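Tyrosine phosphatase (Orf virus, PDB 5NCR) is a homodimeric, cysteine-based tyrosine phosphatase of the dual-specificity family with triple substrate specificity, probably dephosphorylating phosphoserine in proteins as well. Local coordinates at residues B[10-15]-B[146-151]; B[44-49]-B[56-61]. The protein carries 2 engineered substitutions. All coordinates share one frame; numbering follows the deposited sequence. Where two conformers were deposited one is given.

Interaction 1: B[10-15]-B[146-151]; sequences RLLLRC and YFLKTY
Leu-12 reaches from helix 7-15 into the notch between Phe-147 and Leu-148 of helix 140-158. The contact across the two segments is wholly apolar. CD2 of Leu-12 lies 3.8 Å from CD1 of the Phe-147 ring and equally near that residue's CB and CG, meeting the ring obliquely at its root. The other branch, CD1, rests 3.9 Å from Leu-148 CB. With CG anti to the backbone N (chi1 -172°), Leu-12 extends toward the second helix and splits its methyls between these two neighbours. One turn on, CB of Cys-15 packs 3.8 Å from Leu-148 CD1, while its SG forms a disulfide with Cys-15 of the second subunit. Leu-148 thus borders the dimer interface, where it also touches Phe-144 of that subunit.

The polar bonds run within or beyond the segments. Within helix 140-158, Thr-150 OG1 donates to Tyr-146 O at 2.7 Å, beside the usual backbone bond to the same oxygen. The Cys-15 carbonyl is hydrogen-bonded to Tyr-152 OH, a polar tie between the two helices just beyond the apolar patch.

The short helix segments run nearly parallel, their axes 10.3 Å apart at an angle of 17°. Helix 165-177 borders the same patch, its Ile-172 touching both Leu-12 and Phe-147, and helix 118-134 adds Met-124 against Phe-147. Helix 7-15 is thereby packed against helices 140-158 and 165-177, beside the second subunit.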
ATOM      1  N   ARG B  10      -6.116   8.428  -2.217  1.00 29.12           N
ATOM      2  CA  ARG B  10      -5.112   9.136  -1.431  1.00 29.77           C
ATOM      3  C   ARG B  10      -4.187   8.139  -0.712  1.00 30.78           C
ATOM      4  O   ARG B  10      -2.974   8.366  -0.632  1.00 28.17           O
ATOM      5  CB  ARG B  10      -5.792  10.089  -0.426  1.00 33.84           C
ATOM      6  N   LEU B  11      -4.765   7.025  -0.223  1.00 27.80           N
ATOM      7  CA  LEU B  11      -4.030   5.925   0.427  1.00 27.76           C
ATOM      8  C   LEU B  11      -2.994   5.364  -0.597  1.00 25.18           C
ATOM      9  O   LEU B  11      -1.814   5.240  -0.272  1.00 21.17           O
ATOM     10  CB  LEU B  11      -5.027   4.817   0.792  1.00 28.83           C
ATOM     11  CG  LEU B  11      -4.961   4.146   2.144  1.00 37.24           C
ATOM     12  CD1 LEU B  11      -4.885   5.154   3.316  1.00 38.59           C
ATOM     13  CD2 LEU B  11      -6.186   3.294   2.345  1.00 42.82           C
ATOM     14  N   LEU B  12      -3.448   5.046  -1.814  1.00 22.14           N
ATOM     15  CA  LEU B  12      -2.588   4.504  -2.884  1.00 20.86           C
ATOM     16  C   LEU B  12      -1.525   5.509  -3.366  1.00 22.66           C
ATOM     17  O   LEU B  12      -0.372   5.123  -3.565  1.00 20.85           O
ATOM     18  CB  LEU B  12      -3.405   3.943  -4.063  1.00 20.08           C
ATOM     19  CG  LEU B  12      -2.623   3.177  -5.159  1.00 24.02           C
ATOM     20  CD1 LEU B  12      -1.740   2.039  -4.556  1.00 22.47           C
ATOM     21  CD2 LEU B  12      -3.568   2.640  -6.199  1.00 26.35           C
ATOM     22  N   LEU B  13      -1.895   6.801  -3.477  1.00 19.79           N
ATOM     23  CA  LEU B  13      -0.939   7.846  -3.830  1.00 19.57           C
ATOM     24  C   LEU B  13       0.208   7.877  -2.799  1.00 25.66           C
ATOM     25  O   LEU B  13       1.352   7.986  -3.197  1.00 24.50           O
ATOM     26  CB  LEU B  13      -1.639   9.195  -3.907  1.00 20.10           C
ATOM     27  CG  LEU B  13      -0.765  10.328  -4.451  1.00 24.92           C
ATOM     28  CD1 LEU B  13      -0.406  10.097  -5.952  1.00 24.97           C
ATOM     29  CD2 LEU B  13      -1.430  11.662  -4.244  1.00 22.68           C
ATOM     30  N   ARG B  14      -0.108   7.704  -1.488  1.00 24.95           N
ATOM     31  CA  ARG B  14       0.860   7.615  -0.400  1.00 26.09           C
ATOM     32  C   ARG B  14       1.660   6.331  -0.494  1.00 29.36           C
ATOM     33  O   ARG B  14       2.881   6.417  -0.335  1.00 29.77           O
ATOM     34  CB  ARG B  14       0.176   7.734   0.975  1.00 30.06           C
ATOM     35  CG  ARG B  14       1.146   8.186   2.046  1.00 47.17           C
ATOM     36  CD  ARG B  14       0.508   8.249   3.418  1.00 65.14           C
ATOM     37  NE  ARG B  14       1.520   8.376   4.469  1.00 78.01           N
ATOM     38  CZ  ARG B  14       1.247   8.468   5.766  1.00 98.78           C
ATOM     39  NH1 ARG B  14      -0.012   8.462   6.188  1.00 90.96           N
ATOM     40  NH2 ARG B  14       2.230   8.571   6.652  1.00 88.07           N
ATOM     41  N   CYS B  15       0.996   5.139  -0.709  1.00 26.95           N
ATOM     42  CA  CYS B  15       1.666   3.829  -0.918  1.00 28.25           C
ATOM     43  C   CYS B  15       2.751   3.921  -2.011  1.00 28.07           C
ATOM     44  O   CYS B  15       3.779   3.240  -1.922  1.00 25.86           O
ATOM     45  CB  CYS B  15       0.657   2.753  -1.302  1.00 31.02           C
ATOM     46  SG  CYS B  15      -0.310   2.093   0.073  1.00 38.36           S
ATOM     47  N   TYR B 146      -2.813  -4.257  -7.698  1.00 18.99           N
ATOM     48  CA  TYR B 146      -2.126  -4.435  -8.967  1.00 17.79           C
ATOM     49  C   TYR B 146      -1.377  -3.152  -9.325  1.00 19.91           C
ATOM     50  O   TYR B 146      -0.257  -3.240  -9.796  1.00 19.33           O
ATOM     51  CB  TYR B 146      -3.071  -4.886 -10.100  1.00 18.15           C
ATOM     52  CG  TYR B 146      -2.334  -5.136 -11.405  1.00 20.48           C
ATOM     53  CD1 TYR B 146      -1.678  -6.346 -11.641  1.00 22.67           C
ATOM     54  CD2 TYR B 146      -2.207  -4.130 -12.361  1.00 19.92           C
ATOM     55  CE1 TYR B 146      -0.936  -6.552 -12.813  1.00 21.94           C
ATOM     56  CE2 TYR B 146      -1.459  -4.321 -13.523  1.00 19.84           C
ATOM     57  CZ  TYR B 146      -0.823  -5.533 -13.744  1.00 23.66           C
ATOM     58  OH  TYR B 146      -0.102  -5.699 -14.905  1.00 25.75           O
ATOM     59  N   PHE B 147      -1.997  -1.963  -9.082  1.00 16.86           N
ATOM     60  CA  PHE B 147      -1.383  -0.676  -9.383  1.00 16.06           C
ATOM     61  C   PHE B 147      -0.111  -0.545  -8.526  1.00 19.68           C
ATOM     62  O   PHE B 147       0.936  -0.169  -9.029  1.00 17.54           O
ATOM     63  CB  PHE B 147      -2.348   0.472  -9.064  1.00 17.39           C
ATOM     64  CG  PHE B 147      -1.859   1.830  -9.542  1.00 18.14           C
ATOM     65  CD1 PHE B 147      -0.879   2.529  -8.832  1.00 18.87           C
ATOM     66  CD2 PHE B 147      -2.434   2.440 -10.654  1.00 18.55           C
ATOM     67  CE1 PHE B 147      -0.445   3.794  -9.263  1.00 19.45           C
ATOM     68  CE2 PHE B 147      -1.960   3.674 -11.119  1.00 19.87           C
ATOM     69  CZ  PHE B 147      -0.991   4.358 -10.405  1.00 17.24           C
ATOM     70  N   LEU B 148      -0.230  -0.861  -7.245  1.00 17.61           N
ATOM     71  CA  LEU B 148       0.844  -0.835  -6.276  1.00 18.21           C
ATOM     72  C   LEU B 148       2.038  -1.722  -6.697  1.00 23.64           C
ATOM     73  O   LEU B 148       3.159  -1.221  -6.791  1.00 25.13           O
ATOM     74  CB  LEU B 148       0.305  -1.253  -4.900  1.00 19.12           C
ATOM     75  CG  LEU B 148       1.299  -1.320  -3.774  1.00 22.56           C
ATOM     76  CD1 LEU B 148       1.990   0.041  -3.533  1.00 21.64           C
ATOM     77  CD2 LEU B 148       0.647  -1.831  -2.544  1.00 25.25           C
ATOM     78  N   LYS B 149       1.780  -3.007  -6.963  1.00 19.49           N
ATOM     79  CA  LYS B 149       2.776  -4.007  -7.343  1.00 19.11           C
ATOM     80  C   LYS B 149       3.457  -3.591  -8.665  1.00 22.03           C
ATOM     81  O   LYS B 149       4.675  -3.620  -8.732  1.00 20.70           O
ATOM     82  CB  LYS B 149       2.098  -5.381  -7.450  1.00 23.68           C
ATOM     83  CG  LYS B 149       2.978  -6.559  -7.853  1.00 50.71           C
ATOM     84  CD  LYS B 149       2.190  -7.883  -7.700  1.00 64.94           C
ATOM     85  CE  LYS B 149       2.503  -8.940  -8.739  1.00 74.76           C
ATOM     86  NZ  LYS B 149       3.717  -9.719  -8.392  1.00 81.39           N
ATOM     87  N   THR B 150       2.679  -3.155  -9.662  1.00 17.26           N
ATOM     88  CA  THR B 150       3.157  -2.767 -10.985  1.00 17.75           C
ATOM     89  C   THR B 150       4.012  -1.502 -10.919  1.00 19.22           C
ATOM     90  O   THR B 150       5.029  -1.430 -11.589  1.00 19.83           O
ATOM     91  CB  THR B 150       1.970  -2.627 -11.949  1.00 24.32           C
ATOM     92  OG1 THR B 150       1.248  -3.858 -11.911  1.00 27.36           O
ATOM     93  CG2 THR B 150       2.393  -2.314 -13.365  1.00 25.90           C
ATOM     94  N   TYR B 151       3.586  -0.522 -10.116  1.00 16.22           N
ATOM     95  CA  TYR B 151       4.307   0.727  -9.924  1.00 16.80           C
ATOM     96  C   TYR B 151       5.731   0.430  -9.386  1.00 20.91           C
ATOM     97  O   TYR B 151       6.708   0.968  -9.912  1.00 17.95           O
ATOM     98  CB  TYR B 151       3.551   1.642  -8.939  1.00 18.04           C
ATOM     99  CG  TYR B 151       4.338   2.900  -8.685  1.00 18.83           C
ATOM    100  CD1 TYR B 151       4.363   3.924  -9.622  1.00 21.73           C
ATOM    101  CD2 TYR B 151       5.164   3.013  -7.570  1.00 20.11           C
ATOM    102  CE1 TYR B 151       5.160   5.050  -9.439  1.00 23.51           C
ATOM    103  CE2 TYR B 151       5.959   4.138  -7.372  1.00 22.60           C
ATOM    104  CZ  TYR B 151       5.962   5.146  -8.317  1.00 27.05           C
ATOM    105  OH  TYR B 151       6.722   6.269  -8.127  1.00 26.87           O
TER

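Interaction 2: B[44-49]-B[56-61]; sequences RAVLRG and KCLVNM
Leu-58 points from strand 57-60 toward helix 40-47 and carries this contact for the strand. From CB the chain runs to CG, set anti to the carbonyl carbon (chi1 -74°), and there it forks toward two successive residues of the helix. CD1 ends 3.8 Å from CD2 of Leu-47, the two leucine side chains lying at a slant to one another. CD2 makes the looser approach, 4.2 Å from CG1 of Val-46. The fork therefore spans adjacent helix positions: Val-46 directs its CB at the strand, whereas Leu-47 leaves the helix at an angle and brings only its outer end to the contact. Touching is confined to methyl groups, with no hydrogen bond between the segments; the nearest CA atoms, those of Val-46 and Leu-58, remain 8.9 Å apart.

Just past the contact the helix closes in a Schellman motif. Gly-49 has positive phi (77°), and its N bonds back to Val-46 O at 3.0 Å, turning the chain into the short loop that leads to the strand.

Helix 40-47 thus packs on one side of the central sheet. Strand 57-60 lies between the parallel strands 108-111 and 73-76, and Leu-109 of the former touches both Val-46 and Leu-58. Helix 90-103 takes the other side, where its Leu-94 and Leu-98 meet Val-59, the next residue along, whose side chain projects from the opposite face of the strand.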
ATOM      1  N   ARG B  44      16.421   9.966 -29.420  1.00 31.97           N
ATOM      2  CA  ARG B  44      17.506  10.483 -30.268  1.00 35.37           C
ATOM      3  C   ARG B  44      18.221   9.361 -31.012  1.00 40.83           C
ATOM      4  O   ARG B  44      18.561   9.532 -32.183  1.00 43.94           O
ATOM      5  CB  ARG B  44      18.509  11.288 -29.435  1.00 38.53           C
ATOM      6  CG  ARG B  44      18.182  12.779 -29.380  1.00 51.95           C
ATOM      7  CD  ARG B  44      19.340  13.610 -28.846  1.00 65.62           C
ATOM      8  NE  ARG B  44      19.694  13.254 -27.469  1.00 74.87           N
ATOM      9  CZ  ARG B  44      19.164  13.811 -26.383  1.00 82.67           C
ATOM     10  NH1 ARG B  44      18.255  14.775 -26.499  1.00 66.04           N
ATOM     11  NH2 ARG B  44      19.545  13.419 -25.176  1.00 64.48           N
ATOM     12  N   ALA B  45      18.440   8.218 -30.329  1.00 36.67           N
ATOM     13  CA  ALA B  45      19.096   7.035 -30.892  1.00 37.26           C
ATOM     14  C   ALA B  45      18.248   6.433 -32.018  1.00 40.51           C
ATOM     15  O   ALA B  45      18.798   6.085 -33.060  1.00 41.52           O
ATOM     16  CB  ALA B  45      19.370   6.004 -29.799  1.00 37.23           C
ATOM     17  N   VAL B  46      16.919   6.352 -31.830  1.00 36.59           N
ATOM     18  CA  VAL B  46      15.957   5.863 -32.841  1.00 37.54           C
ATOM     19  C   VAL B  46      16.050   6.752 -34.100  1.00 45.82           C
ATOM     20  O   VAL B  46      16.260   6.241 -35.200  1.00 46.11           O
ATOM     21  CB  VAL B  46      14.485   5.788 -32.300  1.00 39.46           C
ATOM     22  CG1 VAL B  46      13.499   5.359 -33.393  1.00 39.55           C
ATOM     23  CG2 VAL B  46      14.374   4.858 -31.093  1.00 37.80           C
ATOM     24  N   LEU B  47      15.941   8.082 -33.909  1.00 42.88           N
ATOM     25  CA  LEU B  47      15.982   9.087 -34.974  1.00 44.25           C
ATOM     26  C   LEU B  47      17.316   9.146 -35.749  1.00 51.66           C
ATOM     27  O   LEU B  47      17.294   9.485 -36.934  1.00 53.67           O
ATOM     28  CB  LEU B  47      15.595  10.473 -34.442  1.00 43.35           C
ATOM     29  CG  LEU B  47      14.186  10.585 -33.848  1.00 45.75           C
ATOM     30  CD1 LEU B  47      14.107  11.738 -32.895  1.00 45.44           C
ATOM     31  CD2 LEU B  47      13.113  10.670 -34.944  1.00 48.12           C
ATOM     32  N   ARG B  48      18.455   8.794 -35.102  1.00 48.59           N
ATOM     33  CA  ARG B  48      19.782   8.759 -35.753  1.00 50.58           C
ATOM     34  C   ARG B  48      19.952   7.459 -36.561  1.00 55.30           C
ATOM     35  O   ARG B  48      20.951   7.305 -37.267  1.00 56.51           O
ATOM     36  CB  ARG B  48      20.916   8.794 -34.708  1.00 50.37           C
ATOM     37  CG  ARG B  48      21.166  10.117 -34.000  1.00 54.68           C
ATOM     38  CD  ARG B  48      22.422  10.087 -33.126  1.00 60.97           C
ATOM     39  NE  ARG B  48      22.632   8.826 -32.398  1.00 68.50           N
ATOM     40  CZ  ARG B  48      22.347   8.637 -31.112  1.00 85.97           C
ATOM     41  NH1 ARG B  48      21.820   9.618 -30.390  1.00 71.49           N
ATOM     42  NH2 ARG B  48      22.583   7.463 -30.539  1.00 73.73           N
ATOM     43  N   GLY B  49      19.018   6.521 -36.389  1.00 50.55           N
ATOM     44  CA  GLY B  49      19.084   5.201 -37.003  1.00 51.18           C
ATOM     45  C   GLY B  49      20.072   4.314 -36.264  1.00 54.72           C
ATOM     46  O   GLY B  49      20.603   3.367 -36.842  1.00 55.11           O
ATOM     47  N   LYS B  56       8.412   1.476 -35.306  1.00 35.06           N
ATOM     48  CA  LYS B  56       7.510   1.950 -36.355  1.00 36.81           C
ATOM     49  C   LYS B  56       6.815   3.222 -35.908  1.00 39.64           C
ATOM     50  O   LYS B  56       6.390   4.020 -36.743  1.00 39.62           O
ATOM     51  CB  LYS B  56       6.482   0.865 -36.707  1.00 40.95           C
ATOM     52  N   CYS B  57       6.701   3.397 -34.582  1.00 34.89           N
ATOM     53  CA  CYS B  57       6.017   4.535 -33.967  0.50 33.85           C
ATOM     54  C   CYS B  57       6.774   5.124 -32.782  1.00 33.29           C
ATOM     55  O   CYS B  57       7.426   4.400 -32.026  1.00 30.56           O
ATOM     56  CB  CYS B  57       4.592   4.159 -33.570  0.50 34.43           C
ATOM     57  SG  CYS B  57       3.652   3.314 -34.862  0.50 40.72           S
ATOM     58  N   LEU B  58       6.665   6.438 -32.624  1.00 27.71           N
ATOM     59  CA  LEU B  58       7.235   7.216 -31.529  1.00 26.32           C
ATOM     60  C   LEU B  58       6.106   8.024 -30.903  1.00 27.77           C
ATOM     61  O   LEU B  58       5.347   8.686 -31.614  1.00 27.37           O
ATOM     62  CB  LEU B  58       8.336   8.165 -32.003  1.00 28.13           C
ATOM     63  CG  LEU B  58       9.684   7.576 -32.367  1.00 35.07           C
ATOM     64  CD1 LEU B  58      10.461   8.549 -33.227  1.00 36.81           C
ATOM     65  CD2 LEU B  58      10.478   7.233 -31.126  1.00 36.41           C
ATOM     66  N   VAL B  59       5.970   7.947 -29.591  1.00 24.47           N
ATOM     67  CA  VAL B  59       4.955   8.724 -28.886  1.00 22.95           C
ATOM     68  C   VAL B  59       5.758   9.745 -28.063  1.00 27.27           C
ATOM     69  O   VAL B  59       6.372   9.409 -27.044  1.00 26.90           O
ATOM     70  CB  VAL B  59       3.979   7.869 -28.025  1.00 25.32           C
ATOM     71  CG1 VAL B  59       2.983   8.775 -27.307  1.00 24.77           C
ATOM     72  CG2 VAL B  59       3.249   6.804 -28.855  1.00 25.73           C
ATOM     73  N   ASN B  60       5.778  10.972 -28.546  1.00 24.99           N
ATOM     74  CA  ASN B  60       6.512  12.098 -27.982  1.00 24.94           C
ATOM     75  C   ASN B  60       5.670  12.896 -27.018  1.00 29.65           C
ATOM     76  O   ASN B  60       4.737  13.598 -27.416  1.00 30.12           O
ATOM     77  CB  ASN B  60       7.073  12.980 -29.105  1.00 27.51           C
ATOM     78  CG  ASN B  60       7.812  14.202 -28.627  1.00 39.42           C
ATOM     79  OD1 ASN B  60       8.311  14.264 -27.507  1.00 31.84           O
ATOM     80  ND2 ASN B  60       7.936  15.183 -29.489  1.00 37.85           N
ATOM     81  N   MET B  61       6.028  12.836 -25.753  1.00 28.32           N
ATOM     82  CA  MET B  61       5.266  13.545 -24.740  1.00 29.54           C
ATOM     83  C   MET B  61       5.991  14.738 -24.157  1.00 36.69           C
ATOM     84  O   MET B  61       5.729  15.154 -23.036  1.00 40.17           O
ATOM     85  CB  MET B  61       4.797  12.568 -23.700  1.00 31.06           C
ATOM     86  CG  MET B  61       3.811  11.634 -24.303  1.00 35.63           C
ATOM     87  SD  MET B  61       3.510  10.315 -23.220  1.00 40.44           S
ATOM     88  CE  MET B  61       2.162  11.021 -22.258  1.00 36.43           C
TER

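How the interactions relate
Interaction 2 is nested in sequence within the loop closed by interaction 1: 10-15 comes first, then 44-49 and 56-61 in quick succession, and 146-151 far later. In space they lie on opposite sides of the chain's centre, with their centres 30 Å apart and nearest atoms about 14 Å apart, and they share no helix or strand. Interaction 1 joins helix 7-15 to helix 140-158 beside the disulfide-linked dimer interface; interaction 2 is a local helix-to-sheet contact away from the second subunit. One thus lies within a subunit at the border of the homodimer interface, the other in the alpha/beta core of each phosphatase subunit.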